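Local coordinates for protein beta-lactamase/D-alanine Carboxypeptidase (Yersinia pestis, PDB 3RJU) that probably works as a serine hydrolase of the beta-lactamase family, cleaving beta-lactams or the terminal D-alanine of peptidoglycan peptides, at residues Ile106-Leu111 and Asp165-Ala170; Ala112-Gly117 and Ala157-Leu162; Val95-Tyr100 and Gln142-Ala147. All coordinates share one frame; numbering follows the deposited sequence.

Contact 1 (Ile106-Leu111 and Asp165-Ala170); sequences IRLLHL and DLLADA
Leu-108 and Leu-111, three residues apart on the short helix 108-113, reach across to Leu-167 and Ala-170 of helix 162-175, and the side chains that meet are all apolar. Leu-108 is the side chain to trace. Its CB already lies 4.0 Å from CD1 of Leu-167. Its CG is anti to the carbonyl carbon and beside the backbone N (chi1 -57°), and from there the CD2 branch does the touching. That methyl comes to 3.9 Å from CB of Ala-170 and stays within 4.0 Å of Leu-167 CD1, so it bridges two residues that are themselves three apart on the partner helix. Leu-167 CD1 in turn rests against both the base and one tip of Leu-108, and the two leucines cross obliquely.

Leu-111 goes deeper, toward the main chain. Its CB sits 4.1 Å from CB of Leu-167, while CD1 lies 3.8 Å from Leu-167 CA and close to the N of the same residue, so this methyl meets backbone as much as side chain.

The start of the helix is held by a local bond. Arg-107, at the N-cap, donates its backbone N-H to ND1 of His-110 (3.0 Å, 159° at the hydrogen). The donor lies nearly in the imidazole plane, and this is one half of a capping-box pattern, the N3 side chain accepting from the N-cap N-H.

Helix 64-77 also packs here: Met-72 touches Leu-108 and Leu-167, and Thr-68 touches Leu-167. The result is a small leucine-rich core among three helices, within the helical part of a serine beta-lactamase fold, packed against the helix at whose start the probable SxxK motif lies.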
# COMPACT_ATOMS: atom_id res chain seq x y z
N ILE A 106 -14.83 -14.12 10.41
CA ILE A 106 -14.01 -13.20 9.65
C ILE A 106 -13.64 -13.86 8.32
O ILE A 106 -13.14 -14.97 8.31
CB ILE A 106 -12.73 -12.86 10.42
CG1 ILE A 106 -13.08 -12.04 11.66
CG2 ILE A 106 -11.72 -12.11 9.54
CD1 ILE A 106 -11.97 -11.97 12.68
N ARG A 107 -13.90 -13.17 7.20
CA ARG A 107 -13.57 -13.68 5.88
C ARG A 107 -12.42 -12.89 5.25
O ARG A 107 -12.08 -11.80 5.73
CB ARG A 107 -14.80 -13.65 4.97
CG ARG A 107 -15.96 -14.40 5.57
CD ARG A 107 -17.24 -14.19 4.77
NE ARG A 107 -18.38 -14.82 5.43
CZ ARG A 107 -18.78 -16.08 5.23
NH1 ARG A 107 -18.15 -16.85 4.35
NH2 ARG A 107 -19.82 -16.57 5.90
N LEU A 108 -11.82 -13.42 4.20
CA LEU A 108 -10.67 -12.74 3.60
C LEU A 108 -11.02 -11.31 3.17
O LEU A 108 -10.25 -10.38 3.41
CB LEU A 108 -10.06 -13.52 2.43
CG LEU A 108 -9.61 -14.96 2.75
CD1 LEU A 108 -8.94 -15.57 1.53
CD2 LEU A 108 -8.69 -15.04 3.98
N LEU A 109 -12.21 -11.14 2.60
CA LEU A 109 -12.73 -9.82 2.22
C LEU A 109 -12.70 -8.82 3.38
O LEU A 109 -12.41 -7.63 3.18
CB LEU A 109 -14.16 -9.97 1.67
CG LEU A 109 -14.90 -8.66 1.41
CD1 LEU A 109 -14.15 -7.85 0.33
CD2 LEU A 109 -16.33 -8.93 0.98
N HIS A 110 -13.02 -9.30 4.58
CA HIS A 110 -13.04 -8.42 5.75
C HIS A 110 -11.62 -7.97 6.10
O HIS A 110 -11.40 -6.82 6.47
CB HIS A 110 -13.69 -9.09 6.96
CG HIS A 110 -15.12 -9.47 6.74
ND1 HIS A 110 -15.58 -10.76 6.86
CD2 HIS A 110 -16.20 -8.71 6.39
CE1 HIS A 110 -16.88 -10.79 6.61
NE2 HIS A 110 -17.28 -9.57 6.31
N LEU A 111 -10.66 -8.89 6.01
CA LEU A 111 -9.28 -8.51 6.28
C LEU A 111 -8.84 -7.44 5.28
O LEU A 111 -8.16 -6.48 5.65
CB LEU A 111 -8.35 -9.73 6.18
CG LEU A 111 -8.70 -10.91 7.10
CD1 LEU A 111 -7.80 -12.10 6.72
CD2 LEU A 111 -8.53 -10.55 8.56
N ASP A 165 -1.51 -8.78 7.64
CA ASP A 165 -0.50 -9.82 7.73
C ASP A 165 -1.15 -11.21 7.89
O ASP A 165 -0.67 -12.20 7.31
CB ASP A 165 0.51 -9.48 8.82
CG ASP A 165 1.32 -8.27 8.46
OD1 ASP A 165 1.79 -8.24 7.29
OD2 ASP A 165 1.46 -7.35 9.30
N LEU A 166 -2.24 -11.28 8.65
CA LEU A 166 -3.02 -12.52 8.69
C LEU A 166 -3.51 -12.90 7.28
O LEU A 166 -3.54 -14.07 6.94
CB LEU A 166 -4.20 -12.44 9.66
CG LEU A 166 -3.80 -12.36 11.15
CD1 LEU A 166 -5.01 -12.00 12.01
CD2 LEU A 166 -3.16 -13.67 11.64
N LEU A 167 -3.90 -11.92 6.49
CA LEU A 167 -4.31 -12.18 5.11
C LEU A 167 -3.16 -12.79 4.32
O LEU A 167 -3.34 -13.79 3.60
CB LEU A 167 -4.80 -10.90 4.43
CG LEU A 167 -5.22 -11.01 2.97
CD1 LEU A 167 -6.30 -12.08 2.76
CD2 LEU A 167 -5.68 -9.64 2.45
N ALA A 168 -1.97 -12.21 4.43
CA ALA A 168 -0.81 -12.74 3.72
C ALA A 168 -0.56 -14.17 4.16
O ALA A 168 -0.29 -15.03 3.32
CB ALA A 168 0.44 -11.89 3.97
N ASP A 169 -0.68 -14.43 5.47
CA ASP A 169 -0.49 -15.79 6.00
C ASP A 169 -1.48 -16.76 5.34
O ASP A 169 -1.12 -17.90 4.97
CB ASP A 169 -0.73 -15.83 7.51
CG ASP A 169 0.23 -14.94 8.31
OD1 ASP A 169 1.31 -14.54 7.80
OD2 ASP A 169 -0.10 -14.63 9.48
N ALA A 170 -2.73 -16.32 5.22
CA ALA A 170 -3.78 -17.17 4.67
C ALA A 170 -3.50 -17.46 3.20
O ALA A 170 -3.66 -18.59 2.73
CB ALA A 170 -5.14 -16.49 4.83

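Contact 2 (Ala112-Gly117 and Ala157-Leu162); sequences ASHTSG and AAYSNL
Tyr-159, which with Ser-160 and Asn-161 makes a Tyr-Ser-Asn sequence matching the Tyr-X-Asn motif of class C-like beta-lactamases and carboxypeptidases, stacks its ring on that of His-114. The stack is offset, with centroids 4.6 Å apart and planes at 27°. Tyr-159 CD1 sits over one face of the imidazole, displaced toward the rim, and comes within 3.5 Å of His-114 CE1. The two side chains run side by side in the same direction.

The histidine is held on a second count: its ND1 accepts the backbone N-H of Ser-160 at 3.2 Å, the donor tilted 35° from the ring plane. The main chain of His-114 joins in too. Its carbonyl O takes the N-H of Ala-158 at 2.8 Å, with the donor in the carbonyl plane, and also receives a CA-H...O contact from Ala-157 CA at 3.2 Å.

The phenol end points into the probable active site. Tyr-159 OH hydrogen-bonds to Lys-65 NZ and Lys-302 NZ, and weakly to Ser-62 OG and a bound citrate. By stacking on the ring, His-114 probably acts as a second-shell neighbour that helps position the tyrosine.

His-114, with positive phi, leaves the helical conformation in a Schellman motif; its ring also meets that of Tyr-164, and its side chain touches Lys-65. On the other side of the contact, strand 156-158 pairs in parallel with strand 270-272, and Ser-160 OG, bonded to the O of Pro-119, caps the N of Ala-163 where helix 162-175 begins.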
# COMPACT_ATOMS: atom_id res chain seq x y z
N ALA A 112 -9.19 -7.62 4.01
CA ALA A 112 -8.72 -6.71 2.96
C ALA A 112 -9.35 -5.32 3.00
O ALA A 112 -8.77 -4.33 2.55
CB ALA A 112 -8.91 -7.34 1.57
N SER A 113 -10.58 -5.26 3.52
CA SER A 113 -11.34 -4.01 3.57
C SER A 113 -11.37 -3.35 4.97
O SER A 113 -12.09 -2.37 5.19
CB SER A 113 -12.78 -4.26 3.11
OG SER A 113 -13.43 -5.21 3.95
N HIS A 114 -10.59 -3.88 5.91
CA HIS A 114 -10.49 -3.30 7.27
C HIS A 114 -11.77 -3.44 8.10
O HIS A 114 -12.00 -2.66 9.05
CB HIS A 114 -10.02 -1.83 7.23
CG HIS A 114 -8.73 -1.64 6.50
ND1 HIS A 114 -7.51 -2.11 6.96
CD2 HIS A 114 -8.48 -1.07 5.30
CE1 HIS A 114 -6.57 -1.81 6.08
NE2 HIS A 114 -7.14 -1.19 5.06
N THR A 115 -12.59 -4.42 7.75
CA THR A 115 -13.87 -4.58 8.43
C THR A 115 -13.96 -5.85 9.28
O THR A 115 -15.06 -6.29 9.66
CB THR A 115 -15.05 -4.55 7.42
OG1 THR A 115 -14.85 -5.56 6.43
CG2 THR A 115 -15.14 -3.16 6.77
N SER A 116 -12.81 -6.43 9.62
CA SER A 116 -12.81 -7.72 10.30
C SER A 116 -13.11 -7.64 11.81
O SER A 116 -13.37 -8.67 12.42
CB SER A 116 -11.44 -8.42 10.14
OG SER A 116 -10.45 -7.74 10.92
N GLY A 117 -13.01 -6.45 12.40
CA GLY A 117 -13.15 -6.33 13.83
C GLY A 117 -11.86 -6.56 14.61
O GLY A 117 -11.84 -6.46 15.85
N ALA A 157 -15.24 -0.13 9.92
CA ALA A 157 -13.89 -0.14 9.36
C ALA A 157 -12.94 0.36 10.44
O ALA A 157 -13.20 1.39 11.05
CB ALA A 157 -13.78 0.74 8.14
N ALA A 158 -11.84 -0.35 10.64
CA ALA A 158 -10.80 0.10 11.55
C ALA A 158 -9.52 -0.38 10.93
O ALA A 158 -9.24 -1.57 10.89
CB ALA A 158 -10.98 -0.48 12.93
N TYR A 159 -8.74 0.57 10.41
CA TYR A 159 -7.53 0.25 9.66
C TYR A 159 -6.67 -0.69 10.47
O TYR A 159 -6.41 -0.45 11.66
CB TYR A 159 -6.77 1.54 9.42
CG TYR A 159 -5.58 1.40 8.52
CD1 TYR A 159 -5.73 1.42 7.14
CD2 TYR A 159 -4.29 1.27 9.05
CE1 TYR A 159 -4.64 1.33 6.29
CE2 TYR A 159 -3.19 1.17 8.21
CZ TYR A 159 -3.36 1.21 6.82
OH TYR A 159 -2.28 1.14 5.98
N SER A 160 -6.20 -1.76 9.83
CA SER A 160 -5.44 -2.78 10.54
C SER A 160 -4.24 -3.29 9.74
O SER A 160 -4.35 -3.63 8.55
CB SER A 160 -6.34 -3.94 10.97
OG SER A 160 -5.58 -4.95 11.59
N ASN A 161 -3.09 -3.29 10.40
CA ASN A 161 -1.90 -3.97 9.93
C ASN A 161 -1.97 -5.46 10.23
O ASN A 161 -1.74 -6.29 9.34
CB ASN A 161 -0.66 -3.33 10.54
CG ASN A 161 -0.47 -1.90 10.05
OD1 ASN A 161 -0.75 -1.61 8.89
ND2 ASN A 161 0.01 -1.02 10.92
N LEU A 162 -2.30 -5.79 11.48
CA LEU A 162 -2.46 -7.19 11.89
C LEU A 162 -3.32 -7.99 10.91
O LEU A 162 -2.93 -9.07 10.47
CB LEU A 162 -3.10 -7.25 13.27
CG LEU A 162 -3.47 -8.64 13.78
CD1 LEU A 162 -2.22 -9.53 13.83
CD2 LEU A 162 -4.15 -8.53 15.15

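Contact 3 (Val95-Tyr100 and Gln142-Ala147); sequences VNVPSY and QWLKLA
Lys-145, Pro-98 and Leu-144 carry this contact, in which an extended loop runs past the last part of helix 137-144 and the type I turn from Leu-144 to Ala-147. The lysine is used at its base: its CA makes a CA-H...O contact of 3.3 Å with Asn-96 O, a buried carbonyl with no conventional hydrogen-bond partner in the model, and its CB packs 4.2 Å from Val-95 CG2. Beyond CG the chain is extended and leads away, to Gln-142 OE1, which NZ reaches at 3.0 Å. Lys-145 O receives a long, weak bond from Asn-96 ND2 (3.5 Å).

Pro-98 presses its ring into the turn. Its CD lies 3.1 Å from Leu-144 O, a carbonyl already taken by the N-H of Ala-147, and its CB is 3.2 Å from Ala-147 O. Leu-144, with CG anti to the backbone N (chi1 -174°), splits its methyls: CD1 packs at 3.9 Å on Pro-98 CD, while CD2 meets CG2 of Val-97.

Trp-141 of helix 137-144 touches Val-95 and Val-97. This is a type I turn with an irregular loop packed against it, at the periphery of the helical region of the beta-lactamase fold.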
# COMPACT_ATOMS: atom_id res chain seq x y z
N VAL A 95 -5.59 -24.99 15.26
CA VAL A 95 -5.65 -23.70 15.95
C VAL A 95 -6.95 -22.96 15.66
O VAL A 95 -7.42 -22.89 14.53
CB VAL A 95 -4.41 -22.81 15.68
CG1 VAL A 95 -3.39 -23.54 14.83
CG2 VAL A 95 -4.81 -21.47 15.06
N ASN A 96 -7.53 -22.43 16.73
CA ASN A 96 -8.81 -21.74 16.68
C ASN A 96 -8.67 -20.34 16.10
O ASN A 96 -7.70 -19.64 16.39
CB ASN A 96 -9.39 -21.67 18.10
CG ASN A 96 -10.63 -20.79 18.18
OD1 ASN A 96 -11.68 -21.14 17.64
ND2 ASN A 96 -10.51 -19.66 18.88
N VAL A 97 -9.61 -19.95 15.25
CA VAL A 97 -9.72 -18.56 14.83
C VAL A 97 -11.02 -18.04 15.41
O VAL A 97 -12.10 -18.54 15.08
CB VAL A 97 -9.73 -18.39 13.31
CG1 VAL A 97 -10.00 -16.93 12.95
CG2 VAL A 97 -8.40 -18.86 12.72
N PRO A 98 -10.93 -17.06 16.30
CA PRO A 98 -12.15 -16.57 16.95
C PRO A 98 -13.07 -15.83 15.97
O PRO A 98 -12.63 -15.25 14.98
CB PRO A 98 -11.62 -15.62 18.01
CG PRO A 98 -10.36 -15.08 17.39
CD PRO A 98 -9.75 -16.28 16.71
N SER A 99 -14.35 -15.84 16.30
CA SER A 99 -15.36 -15.18 15.49
C SER A 99 -16.34 -14.50 16.41
O SER A 99 -16.57 -14.94 17.54
CB SER A 99 -16.12 -16.21 14.66
OG SER A 99 -16.71 -17.18 15.51
N TYR A 100 -16.95 -13.43 15.91
CA TYR A 100 -17.93 -12.71 16.68
C TYR A 100 -19.07 -13.64 17.09
O TYR A 100 -19.49 -13.65 18.25
CB TYR A 100 -18.48 -11.53 15.87
CG TYR A 100 -19.65 -10.93 16.59
CD1 TYR A 100 -19.46 -10.19 17.76
CD2 TYR A 100 -20.94 -11.13 16.13
CE1 TYR A 100 -20.53 -9.65 18.44
CE2 TYR A 100 -22.00 -10.60 16.79
CZ TYR A 100 -21.80 -9.87 17.95
OH TYR A 100 -22.88 -9.35 18.62
N GLN A 142 -0.27 -17.46 17.50
CA GLN A 142 -0.29 -17.74 18.93
C GLN A 142 -1.26 -16.79 19.65
O GLN A 142 -2.03 -17.21 20.51
CB GLN A 142 1.12 -17.67 19.51
CG GLN A 142 1.22 -18.07 20.97
CD GLN A 142 0.73 -19.50 21.23
OE1 GLN A 142 0.95 -20.41 20.42
NE2 GLN A 142 0.06 -19.69 22.36
N TRP A 143 -1.24 -15.52 19.27
CA TRP A 143 -2.17 -14.54 19.83
C TRP A 143 -3.60 -14.79 19.37
O TRP A 143 -4.53 -14.74 20.16
CB TRP A 143 -1.77 -13.11 19.43
CG TRP A 143 -2.76 -12.07 19.87
CD1 TRP A 143 -2.81 -11.44 21.09
CD2 TRP A 143 -3.87 -11.55 19.11
NE1 TRP A 143 -3.88 -10.56 21.13
CE2 TRP A 143 -4.54 -10.61 19.92
CE3 TRP A 143 -4.35 -11.79 17.81
CZ2 TRP A 143 -5.67 -9.91 19.50
CZ3 TRP A 143 -5.49 -11.09 17.38
CH2 TRP A 143 -6.12 -10.15 18.23
N LEU A 144 -3.78 -15.07 18.08
CA LEU A 144 -5.13 -15.14 17.51
C LEU A 144 -5.93 -16.27 18.17
O LEU A 144 -7.14 -16.14 18.44
CB LEU A 144 -5.04 -15.33 15.99
CG LEU A 144 -6.34 -15.28 15.20
CD1 LEU A 144 -7.03 -13.92 15.34
CD2 LEU A 144 -6.07 -15.61 13.75
N LYS A 145 -5.26 -17.37 18.48
CA LYS A 145 -5.99 -18.54 18.93
C LYS A 145 -6.64 -18.34 20.29
O LYS A 145 -7.59 -19.03 20.64
CB LYS A 145 -5.08 -19.78 18.91
CG LYS A 145 -4.03 -19.80 19.99
CD LYS A 145 -3.18 -21.04 19.82
CE LYS A 145 -2.17 -21.17 20.94
NZ LYS A 145 -1.30 -22.36 20.72
N LEU A 146 -6.16 -17.36 21.05
CA LEU A 146 -6.73 -17.04 22.35
C LEU A 146 -7.50 -15.72 22.35
O LEU A 146 -8.04 -15.31 23.38
CB LEU A 146 -5.62 -16.96 23.41
CG LEU A 146 -4.87 -18.25 23.71
CD1 LEU A 146 -3.68 -17.95 24.61
CD2 LEU A 146 -5.80 -19.26 24.34
N ALA A 147 -7.54 -15.06 21.19
CA ALA A 147 -8.13 -13.72 21.08
C ALA A 147 -9.65 -13.77 21.07
O ALA A 147 -10.25 -14.80 20.76
CB ALA A 147 -7.62 -13.02 19.80

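From the N terminus, the chain first lays down 95-100, then 106-111 and 112-117 in succession, and later returns as 142-147, 157-162 and 165-170. Contact 3 closes the first loop when helix 137-144 comes back to 95-100. Contact 2 is closed next, nested inside the larger loop of contact 1, whereas contact 3 crosses both. Contacts 1 and 2 share helix 108-113, and a probable hydrogen bond between His-110 O and Thr-115 N links them. Leu-166 meets Leu-144 between contacts 1 and 3; Leu-162 meets Trp-143 between contacts 2 and 3. Together they tie the outer loop, three helices and strand 156-158, which leads into the probable active site, into one unit.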